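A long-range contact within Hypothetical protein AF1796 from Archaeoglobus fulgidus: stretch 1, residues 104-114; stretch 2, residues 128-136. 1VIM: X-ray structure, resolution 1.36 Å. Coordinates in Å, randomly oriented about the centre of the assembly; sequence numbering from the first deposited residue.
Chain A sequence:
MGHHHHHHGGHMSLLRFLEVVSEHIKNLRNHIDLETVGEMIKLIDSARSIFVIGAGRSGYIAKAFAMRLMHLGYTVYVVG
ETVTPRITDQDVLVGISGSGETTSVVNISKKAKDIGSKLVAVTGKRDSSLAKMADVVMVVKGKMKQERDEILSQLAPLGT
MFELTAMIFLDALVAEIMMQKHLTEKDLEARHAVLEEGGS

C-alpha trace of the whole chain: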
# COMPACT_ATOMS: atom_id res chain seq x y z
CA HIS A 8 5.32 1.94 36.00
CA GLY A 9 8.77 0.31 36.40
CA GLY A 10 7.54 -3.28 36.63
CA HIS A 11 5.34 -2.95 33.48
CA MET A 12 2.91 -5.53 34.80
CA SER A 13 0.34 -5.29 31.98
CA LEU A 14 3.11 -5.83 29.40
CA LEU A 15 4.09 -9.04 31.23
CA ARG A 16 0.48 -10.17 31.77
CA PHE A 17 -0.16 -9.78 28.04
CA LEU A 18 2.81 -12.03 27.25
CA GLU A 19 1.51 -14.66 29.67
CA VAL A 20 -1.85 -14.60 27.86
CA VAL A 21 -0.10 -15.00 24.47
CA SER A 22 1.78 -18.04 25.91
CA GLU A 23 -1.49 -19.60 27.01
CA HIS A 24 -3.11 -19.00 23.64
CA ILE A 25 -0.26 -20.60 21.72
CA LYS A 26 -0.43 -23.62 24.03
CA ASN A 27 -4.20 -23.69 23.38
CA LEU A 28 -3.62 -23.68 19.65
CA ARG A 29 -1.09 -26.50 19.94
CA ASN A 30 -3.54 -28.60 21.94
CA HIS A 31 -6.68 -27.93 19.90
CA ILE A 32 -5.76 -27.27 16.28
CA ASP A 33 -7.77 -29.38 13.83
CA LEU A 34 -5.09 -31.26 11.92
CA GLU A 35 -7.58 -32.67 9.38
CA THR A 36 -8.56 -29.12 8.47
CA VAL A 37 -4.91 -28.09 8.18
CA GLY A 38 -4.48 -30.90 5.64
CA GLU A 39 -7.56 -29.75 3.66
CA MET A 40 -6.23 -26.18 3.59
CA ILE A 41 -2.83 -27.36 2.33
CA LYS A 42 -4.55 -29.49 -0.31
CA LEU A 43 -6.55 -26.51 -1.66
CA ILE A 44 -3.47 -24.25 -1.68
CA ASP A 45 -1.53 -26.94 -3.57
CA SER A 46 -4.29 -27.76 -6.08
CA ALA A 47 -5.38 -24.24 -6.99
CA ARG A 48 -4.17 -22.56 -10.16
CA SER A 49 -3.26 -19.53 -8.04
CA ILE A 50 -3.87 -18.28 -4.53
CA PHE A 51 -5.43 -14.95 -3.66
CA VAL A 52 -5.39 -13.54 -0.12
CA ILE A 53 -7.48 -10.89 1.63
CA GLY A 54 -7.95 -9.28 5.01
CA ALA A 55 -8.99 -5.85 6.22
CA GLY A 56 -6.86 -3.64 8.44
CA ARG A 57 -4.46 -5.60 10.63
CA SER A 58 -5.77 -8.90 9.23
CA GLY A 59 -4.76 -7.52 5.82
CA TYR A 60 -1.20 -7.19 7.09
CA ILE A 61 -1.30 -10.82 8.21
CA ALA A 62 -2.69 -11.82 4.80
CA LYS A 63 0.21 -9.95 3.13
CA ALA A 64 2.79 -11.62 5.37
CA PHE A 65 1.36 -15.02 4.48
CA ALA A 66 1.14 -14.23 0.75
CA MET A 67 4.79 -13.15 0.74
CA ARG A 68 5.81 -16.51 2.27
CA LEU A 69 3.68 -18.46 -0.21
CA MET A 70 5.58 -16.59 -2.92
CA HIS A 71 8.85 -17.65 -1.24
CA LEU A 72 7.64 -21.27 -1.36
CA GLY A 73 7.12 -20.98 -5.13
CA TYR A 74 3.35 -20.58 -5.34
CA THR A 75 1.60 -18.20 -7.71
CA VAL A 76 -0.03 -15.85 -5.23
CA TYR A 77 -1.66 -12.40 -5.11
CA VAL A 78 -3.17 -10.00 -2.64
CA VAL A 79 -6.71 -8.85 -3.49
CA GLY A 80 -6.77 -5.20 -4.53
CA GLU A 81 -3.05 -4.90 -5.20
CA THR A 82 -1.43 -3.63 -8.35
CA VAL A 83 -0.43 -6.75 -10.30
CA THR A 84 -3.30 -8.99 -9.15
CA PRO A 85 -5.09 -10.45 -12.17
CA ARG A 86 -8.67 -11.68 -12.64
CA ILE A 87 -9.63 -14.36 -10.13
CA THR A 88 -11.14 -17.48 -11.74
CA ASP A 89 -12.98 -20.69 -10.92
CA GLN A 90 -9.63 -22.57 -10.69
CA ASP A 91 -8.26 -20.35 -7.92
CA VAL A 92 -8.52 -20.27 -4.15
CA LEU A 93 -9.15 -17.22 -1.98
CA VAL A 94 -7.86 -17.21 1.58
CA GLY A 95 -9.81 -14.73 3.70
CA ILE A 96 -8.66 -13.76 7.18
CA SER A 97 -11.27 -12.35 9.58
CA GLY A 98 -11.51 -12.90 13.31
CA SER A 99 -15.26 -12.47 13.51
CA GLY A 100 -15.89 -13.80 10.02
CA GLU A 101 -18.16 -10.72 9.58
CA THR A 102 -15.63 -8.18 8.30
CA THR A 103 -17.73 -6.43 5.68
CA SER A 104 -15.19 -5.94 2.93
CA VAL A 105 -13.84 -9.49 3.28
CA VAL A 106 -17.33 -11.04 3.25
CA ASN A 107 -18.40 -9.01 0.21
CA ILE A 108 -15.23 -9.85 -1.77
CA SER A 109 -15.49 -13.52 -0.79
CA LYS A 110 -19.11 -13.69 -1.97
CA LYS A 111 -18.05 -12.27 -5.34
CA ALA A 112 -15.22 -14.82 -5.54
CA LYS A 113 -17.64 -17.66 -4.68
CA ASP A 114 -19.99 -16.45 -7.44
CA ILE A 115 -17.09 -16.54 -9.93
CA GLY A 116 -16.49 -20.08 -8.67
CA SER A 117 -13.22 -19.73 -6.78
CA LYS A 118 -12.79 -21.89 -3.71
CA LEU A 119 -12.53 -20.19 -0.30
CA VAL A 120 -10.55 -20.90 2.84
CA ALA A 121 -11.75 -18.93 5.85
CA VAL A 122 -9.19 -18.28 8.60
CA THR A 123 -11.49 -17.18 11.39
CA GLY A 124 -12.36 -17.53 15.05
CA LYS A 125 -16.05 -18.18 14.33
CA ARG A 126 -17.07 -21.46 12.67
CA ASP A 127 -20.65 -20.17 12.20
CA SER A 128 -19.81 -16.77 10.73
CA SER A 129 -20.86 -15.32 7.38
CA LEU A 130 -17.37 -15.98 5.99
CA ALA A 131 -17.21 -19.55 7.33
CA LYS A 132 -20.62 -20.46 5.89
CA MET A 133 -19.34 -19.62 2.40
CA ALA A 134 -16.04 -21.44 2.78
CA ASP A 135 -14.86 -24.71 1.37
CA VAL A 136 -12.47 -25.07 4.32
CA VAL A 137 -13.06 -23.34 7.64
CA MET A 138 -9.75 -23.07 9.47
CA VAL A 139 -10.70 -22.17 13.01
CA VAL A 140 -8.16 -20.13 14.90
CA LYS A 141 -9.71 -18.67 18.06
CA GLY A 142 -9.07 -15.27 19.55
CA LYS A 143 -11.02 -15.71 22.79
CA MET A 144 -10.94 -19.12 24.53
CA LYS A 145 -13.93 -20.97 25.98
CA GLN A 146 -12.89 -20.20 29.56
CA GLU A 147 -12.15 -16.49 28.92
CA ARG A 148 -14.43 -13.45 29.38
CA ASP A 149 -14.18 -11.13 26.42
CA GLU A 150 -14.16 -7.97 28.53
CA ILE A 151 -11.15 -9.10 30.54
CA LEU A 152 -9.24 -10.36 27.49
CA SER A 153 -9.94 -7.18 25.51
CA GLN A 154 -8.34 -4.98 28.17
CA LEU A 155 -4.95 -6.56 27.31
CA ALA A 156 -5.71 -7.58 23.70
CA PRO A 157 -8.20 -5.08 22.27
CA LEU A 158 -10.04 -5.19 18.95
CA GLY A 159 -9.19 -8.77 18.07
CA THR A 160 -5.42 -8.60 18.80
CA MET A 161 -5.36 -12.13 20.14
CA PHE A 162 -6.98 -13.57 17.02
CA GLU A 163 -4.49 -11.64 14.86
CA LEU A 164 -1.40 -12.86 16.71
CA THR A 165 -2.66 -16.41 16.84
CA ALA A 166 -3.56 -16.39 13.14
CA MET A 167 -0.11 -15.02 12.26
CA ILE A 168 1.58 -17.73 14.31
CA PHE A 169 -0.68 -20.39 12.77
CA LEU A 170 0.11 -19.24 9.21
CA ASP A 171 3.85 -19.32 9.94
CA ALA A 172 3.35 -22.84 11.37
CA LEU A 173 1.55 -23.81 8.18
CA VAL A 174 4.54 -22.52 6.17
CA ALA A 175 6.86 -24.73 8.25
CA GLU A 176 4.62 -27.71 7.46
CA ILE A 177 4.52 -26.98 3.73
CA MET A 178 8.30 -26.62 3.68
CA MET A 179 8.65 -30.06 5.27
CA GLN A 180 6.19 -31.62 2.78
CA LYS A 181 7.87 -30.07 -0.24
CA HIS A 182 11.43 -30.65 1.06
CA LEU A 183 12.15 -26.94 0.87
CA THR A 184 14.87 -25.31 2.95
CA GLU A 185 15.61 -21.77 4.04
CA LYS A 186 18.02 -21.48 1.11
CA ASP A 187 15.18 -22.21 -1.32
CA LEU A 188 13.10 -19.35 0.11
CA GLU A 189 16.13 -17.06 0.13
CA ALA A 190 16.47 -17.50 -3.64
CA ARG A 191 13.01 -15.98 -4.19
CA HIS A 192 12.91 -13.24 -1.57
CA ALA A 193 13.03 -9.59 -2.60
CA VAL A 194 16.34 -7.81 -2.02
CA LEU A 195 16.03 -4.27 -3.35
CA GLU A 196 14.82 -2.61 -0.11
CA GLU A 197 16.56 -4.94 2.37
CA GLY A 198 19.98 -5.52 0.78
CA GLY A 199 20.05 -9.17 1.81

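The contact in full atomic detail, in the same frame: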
# COMPACT_ATOMS: atom_id res chain seq x y z
N SER A 104 -15.87 -5.92 4.22
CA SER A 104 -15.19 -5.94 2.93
C SER A 104 -14.76 -7.36 2.54
O SER A 104 -14.88 -7.74 1.37
CB SER A 104 -14.00 -4.98 2.96
OG SER A 104 -13.11 -5.39 3.96
N VAL A 105 -14.33 -8.13 3.52
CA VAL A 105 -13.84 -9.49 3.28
C VAL A 105 -15.01 -10.41 2.91
O VAL A 105 -14.92 -11.20 1.97
CB VAL A 105 -13.06 -10.00 4.50
CG1 VAL A 105 -12.69 -11.48 4.37
CG2 VAL A 105 -11.82 -9.14 4.71
N VAL A 106 -16.14 -10.27 3.61
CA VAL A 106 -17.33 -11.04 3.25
C VAL A 106 -17.82 -10.70 1.84
O VAL A 106 -18.12 -11.60 1.04
CB VAL A 106 -18.42 -10.81 4.31
CG1 VAL A 106 -19.79 -11.34 3.86
CG2 VAL A 106 -18.02 -11.49 5.64
N ASN A 107 -17.88 -9.41 1.52
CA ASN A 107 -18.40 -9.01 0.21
C ASN A 107 -17.50 -9.52 -0.93
O ASN A 107 -18.00 -10.04 -1.95
CB ASN A 107 -18.56 -7.49 0.13
CG ASN A 107 -19.69 -6.98 1.01
OD1 ASN A 107 -20.53 -7.75 1.48
ND2 ASN A 107 -19.73 -5.66 1.20
N ILE A 108 -16.18 -9.37 -0.77
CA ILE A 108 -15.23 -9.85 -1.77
C ILE A 108 -15.32 -11.37 -1.89
O ILE A 108 -15.29 -11.90 -3.01
CB ILE A 108 -13.80 -9.45 -1.36
CG1 ILE A 108 -13.57 -7.95 -1.55
CG2 ILE A 108 -12.75 -10.28 -2.10
CD1 ILE A 108 -13.50 -7.45 -2.97
N SER A 109 -15.46 -12.07 -0.76
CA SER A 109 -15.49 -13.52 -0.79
C SER A 109 -16.76 -14.02 -1.45
O SER A 109 -16.70 -15.00 -2.19
CB SER A 109 -15.38 -14.10 0.62
OG SER A 109 -14.14 -13.74 1.19
N LYS A 110 -17.88 -13.33 -1.25
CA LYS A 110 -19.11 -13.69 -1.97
C LYS A 110 -18.92 -13.53 -3.48
O LYS A 110 -19.34 -14.40 -4.26
CB LYS A 110 -20.29 -12.84 -1.48
CG LYS A 110 -21.67 -13.18 -2.14
CD LYS A 110 -22.08 -14.65 -1.98
CE LYS A 110 -23.57 -14.87 -2.35
NZ LYS A 110 -23.84 -14.63 -3.79
N LYS A 111 -18.29 -12.45 -3.91
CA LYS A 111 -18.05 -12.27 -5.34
C LYS A 111 -17.14 -13.37 -5.88
O LYS A 111 -17.39 -13.92 -6.96
CB LYS A 111 -17.45 -10.89 -5.65
CG LYS A 111 -17.12 -10.63 -7.11
CD LYS A 111 -18.36 -10.38 -7.96
CE LYS A 111 -17.95 -9.85 -9.33
NZ LYS A 111 -16.91 -8.78 -9.17
N ALA A 112 -16.09 -13.72 -5.14
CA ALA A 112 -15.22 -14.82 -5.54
C ALA A 112 -15.95 -16.16 -5.64
O ALA A 112 -15.73 -16.91 -6.61
CB ALA A 112 -14.05 -14.91 -4.56
N LYS A 113 -16.83 -16.43 -4.68
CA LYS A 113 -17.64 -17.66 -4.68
C LYS A 113 -18.56 -17.67 -5.89
O LYS A 113 -18.72 -18.72 -6.55
CB LYS A 113 -18.45 -17.77 -3.38
CG LYS A 113 -17.67 -18.21 -2.13
CD LYS A 113 -16.91 -19.54 -2.29
CE LYS A 113 -17.84 -20.75 -2.49
NZ LYS A 113 -17.09 -22.04 -2.76
N ASP A 114 -19.13 -16.53 -6.25
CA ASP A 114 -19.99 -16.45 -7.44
C ASP A 114 -19.24 -16.70 -8.75
O ASP A 114 -19.76 -17.31 -9.68
CB ASP A 114 -20.69 -15.11 -7.50
CG ASP A 114 -21.78 -14.97 -6.44
OD1 ASP A 114 -22.21 -15.98 -5.84
OD2 ASP A 114 -22.24 -13.87 -6.16
N SER A 128 -19.76 -18.12 11.27
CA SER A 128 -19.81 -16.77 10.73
C SER A 128 -20.23 -16.71 9.27
O SER A 128 -20.20 -17.71 8.57
CB SER A 128 -18.45 -16.10 10.89
OG SER A 128 -17.45 -16.82 10.16
N SER A 129 -20.57 -15.51 8.79
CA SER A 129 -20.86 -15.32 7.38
C SER A 129 -19.72 -15.85 6.48
O SER A 129 -19.97 -16.50 5.46
CB SER A 129 -21.10 -13.83 7.08
OG SER A 129 -22.25 -13.34 7.80
N LEU A 130 -18.47 -15.55 6.82
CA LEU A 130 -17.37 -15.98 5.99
C LEU A 130 -17.24 -17.50 6.00
O LEU A 130 -17.06 -18.12 4.94
CB LEU A 130 -16.09 -15.31 6.49
CG LEU A 130 -14.88 -15.55 5.60
CD1 LEU A 130 -15.12 -14.87 4.25
CD2 LEU A 130 -13.62 -15.06 6.24
N ALA A 131 -17.34 -18.10 7.19
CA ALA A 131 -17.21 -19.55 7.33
C ALA A 131 -18.29 -20.29 6.56
O ALA A 131 -18.01 -21.31 5.92
CB ALA A 131 -17.21 -19.94 8.78
N LYS A 132 -19.52 -19.78 6.59
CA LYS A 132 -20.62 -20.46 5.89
C LYS A 132 -20.42 -20.55 4.40
O LYS A 132 -20.94 -21.46 3.76
CB LYS A 132 -21.98 -19.82 6.22
CG LYS A 132 -22.39 -20.02 7.67
CD LYS A 132 -23.79 -19.48 7.94
CE LYS A 132 -23.81 -17.98 7.99
NZ LYS A 132 -25.19 -17.48 8.25
N MET A 133 -19.66 -19.62 3.82
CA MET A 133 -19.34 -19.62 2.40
C MET A 133 -18.14 -20.49 2.03
O MET A 133 -17.90 -20.74 0.86
CB MET A 133 -19.01 -18.19 1.93
CG MET A 133 -20.24 -17.32 1.71
SD MET A 133 -19.79 -15.74 0.97
CE MET A 133 -19.01 -14.99 2.31
N ALA A 134 -17.38 -20.93 3.03
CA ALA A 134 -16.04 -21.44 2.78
C ALA A 134 -16.03 -22.91 2.45
O ALA A 134 -16.84 -23.68 2.97
CB ALA A 134 -15.17 -21.21 3.99
N ASP A 135 -15.10 -23.30 1.60
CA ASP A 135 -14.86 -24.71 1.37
C ASP A 135 -14.12 -25.37 2.51
O ASP A 135 -14.33 -26.57 2.79
CB ASP A 135 -14.09 -24.86 0.05
CG ASP A 135 -14.89 -24.37 -1.10
OD1 ASP A 135 -14.77 -23.19 -1.48
OD2 ASP A 135 -15.71 -25.11 -1.71
N VAL A 136 -13.23 -24.61 3.16
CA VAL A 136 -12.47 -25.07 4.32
C VAL A 136 -12.54 -23.94 5.33
O VAL A 136 -12.26 -22.77 5.01
CB VAL A 136 -10.99 -25.34 3.96
CG1 VAL A 136 -10.18 -25.64 5.20
CG2 VAL A 136 -10.88 -26.50 2.96

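The one direct polar link between the two stretches is a salt bridge: Lys113 NZ donates a hydrogen bond to Asp135 OD1 at 2.9 Å. To reach it, the lysine folds its chain through three m torsions before a t at chi4, and this path carries Lys113 CE to 3.4 Å from Met133 O, so the aliphatic part of the side chain lies against Met133. Lys110, one turn earlier, does otherwise. The end of its side chain leads away from the second stretch, though Lys110 CB remains 3.8 Å from Met133 SD, and its amine pairs within its own helix, Lys110 NZ lying 2.9 Å from Asp114 OD1 and 3.0 Å from Asp114 OD2.

Two serines make hydrogen bonds within their own stretches. Ser109 OG donates to Val105 O at 2.8 Å, one turn back along the helix, and the same Ser109 OG lies 3.4 Å from Leu130 CD1, a van der Waals contact. Ser128 caps the second helix, Ser128 OG accepting from Ala131 N at 3.2 Å; that helix is short and weakly bonded, with Met133 N to Leu130 O a weak 3.2 Å bond.

The two helices run nearly parallel, at 17°, with axes 9.8 Å apart at closest approach. Met133 reaches across to the first helix, its side chain a knob in the hole formed by Val106, Ser109, Lys110 and Lys113, and it has the largest area covered by the opposing stretch. Its sulfur lies against the helix backbone, Met133 SD to Lys110 CA being 3.6 Å, while the terminal methyl reaches the preceding turn, with Met133 CE 3.7 Å from Val106 O and 4.0 Å from Val106 CG1. Leu130 extends the apolar packing, its CD2 4.1 Å from Val105 CG1 and its CB 4.4 Å from Val106 CG2. Val106 CG2 also meets Ser129 CB at 4.1 Å.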